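Local coordinates for protein probable zinc protease (Pseudomonas aeruginosa, PDB 4NNZ) that is probably a zinc-dependent metallopeptidase subunit of the M16 family, pairing with a partner subunit to form a heterodimeric protease, at residues Gln335-Asp338 and Leu339-Asn342. Residues are numbered along the deposited sequence; the frame is centred on the assembly and turned at random.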
loop_
_atom_site.group_PDB
_atom_site.type_symbol
_atom_site.label_atom_id
_atom_site.label_comp_id
_atom_site.label_asym_id
_atom_site.label_seq_id
_atom_site.Cartn_x
_atom_site.Cartn_y
_atom_site.Cartn_z
ATOM N N GLN A 335 -12.934 3.428 29.261
ATOM C CA GLN A 335 -14.107 2.719 28.847
ATOM C C GLN A 335 -13.823 1.405 28.175
ATOM O O GLN A 335 -14.528 0.472 28.370
ATOM C CB GLN A 335 -14.948 3.612 27.969
ATOM C CG GLN A 335 -15.341 4.879 28.673
ATOM C CD GLN A 335 -15.984 4.611 30.007
ATOM O OE1 GLN A 335 -16.776 3.706 30.131
ATOM N NE2 GLN A 335 -15.637 5.388 31.004
ATOM N N LEU A 336 -12.808 1.347 27.349
ATOM C CA LEU A 336 -12.385 0.093 26.784
ATOM C C LEU A 336 -11.880 -0.869 27.824
ATOM O O LEU A 336 -12.133 -2.022 27.731
ATOM C CB LEU A 336 -11.350 0.301 25.707
ATOM C CG LEU A 336 -11.813 1.130 24.524
ATOM C CD1 LEU A 336 -10.672 1.620 23.677
ATOM C CD2 LEU A 336 -12.790 0.375 23.682
ATOM N N ASP A 337 -11.164 -0.390 28.821
ATOM C CA ASP A 337 -10.707 -1.233 29.907
ATOM C C ASP A 337 -11.847 -1.827 30.710
ATOM O O ASP A 337 -11.795 -2.956 31.123
ATOM C CB ASP A 337 -9.749 -0.489 30.813
ATOM C CG ASP A 337 -8.347 -0.540 30.319
ATOM O OD1 ASP A 337 -7.980 -1.531 29.692
ATOM O OD2 ASP A 337 -7.600 0.421 30.531
ATOM N N ASP A 338 -12.891 -1.059 30.883
ATOM C CA ASP A 338 -13.986 -1.503 31.676
ATOM C C ASP A 338 -14.559 -2.745 31.070
ATOM O O ASP A 338 -14.942 -3.637 31.768
ATOM C CB ASP A 338 -15.031 -0.417 31.741
ATOM C CG ASP A 338 -16.264 -0.831 32.485
ATOM O OD1 ASP A 338 -16.864 -1.851 32.158
ATOM O OD2 ASP A 338 -16.677 -0.113 33.402
ATOM N N LEU A 339 -14.641 -2.785 29.763
ATOM C CA LEU A 339 -15.143 -3.949 29.110
ATOM C C LEU A 339 -14.265 -5.133 29.343
ATOM O O LEU A 339 -14.747 -6.225 29.417
ATOM C CB LEU A 339 -15.285 -3.714 27.635
ATOM C CG LEU A 339 -16.309 -2.673 27.277
ATOM C CD1 LEU A 339 -16.116 -2.239 25.844
ATOM C CD2 LEU A 339 -17.690 -3.212 27.504
ATOM N N LYS A 340 -12.965 -4.931 29.341
ATOM C CA LYS A 340 -12.051 -6.012 29.585
ATOM C C LYS A 340 -12.169 -6.530 30.976
ATOM O O LYS A 340 -12.116 -7.711 31.184
ATOM C CB LYS A 340 -10.627 -5.558 29.360
ATOM C CG LYS A 340 -10.299 -5.262 27.930
ATOM C CD LYS A 340 -9.088 -4.378 27.853
ATOM C CE LYS A 340 -8.407 -4.522 26.528
ATOM N NZ LYS A 340 -6.960 -4.683 26.706
ATOM N N GLN A 341 -12.223 -5.621 31.933
ATOM C CA GLN A 341 -12.406 -5.957 33.331
ATOM C C GLN A 341 -13.753 -6.510 33.705
ATOM O O GLN A 341 -13.840 -7.413 34.499
ATOM C CB GLN A 341 -12.133 -4.756 34.209
ATOM C CG GLN A 341 -10.718 -4.639 34.712
ATOM C CD GLN A 341 -10.388 -3.229 35.136
ATOM O OE1 GLN A 341 -10.950 -2.287 34.623
ATOM N NE2 GLN A 341 -9.487 -3.084 36.085
ATOM N N ASN A 342 -14.814 -5.907 33.205
ATOM C CA ASN A 342 -16.143 -6.306 33.620
ATOM C C ASN A 342 -17.067 -6.669 32.499
ATOM O O ASN A 342 -17.527 -5.810 31.755
ATOM C CB ASN A 342 -16.782 -5.181 34.395
ATOM C CG ASN A 342 -15.822 -4.537 35.335
ATOM O OD1 ASN A 342 -14.948 -5.202 35.836
ATOM N ND2 ASN A 342 -15.948 -3.246 35.548
#
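Leu-339 lays its side chain back along the preceding turn, its CB 3.6 Å from Leu-336 O and its CG near Gln-335 O. With CG beside the backbone N and opposite the carbonyl carbon (chi1 -65°), the isobutyl group is directed into the protein, where it packs on Ala-406 of helix 399-409 and on Arg-282. Its own N-H makes a weak, strongly bent bond to Leu-336 O.

Leu-336 O also receives a second weak bond, from Lys-340 N, at 3.4 Å. The lysine's aliphatic stem then runs past the turn: Lys-340 CB lies 3.4 Å from Asp-337 O, and Lys-340 CD passes 3.6 Å from Asp-337 OD1. Although the carboxylate is close to the methylenes, Lys-340 NZ stays 4.5 Å from Asp-337 OD1, a distance at which attraction is probably modest; a bend at the last torsion accompanies a weak bond from NZ to Phe-410 O.

Gln-341 restores regular helical bonding, its N meeting Asp-337 O almost head-on at 2.8 Å, with an N-H...O angle of 173°. Its CB packs against the same oxygen.

Asn-342 is the first residue to leave helical geometry, yet its N still reaches Asp-338 O at 2.7 Å, tilted from the carbonyl plane. The asparagine side chain stands beside the carboxylate of Asp-338, their flat groups 75° apart. With CG swung anti to the backbone N, that carboxylate stands where OD2 can make its salt bridge to Arg-286.

Here, within the Peptidase M16 inactive domain, is the C-terminal turn of helix 325-341: C=O(i) to N-H(i+4) bonds run on to the first non-helical residue, Leu-339 and Lys-340 pack on helix 399-409, and Asp-338 ties the turn to helix 282-288, while Gln-341 and Asn-342 are exposed.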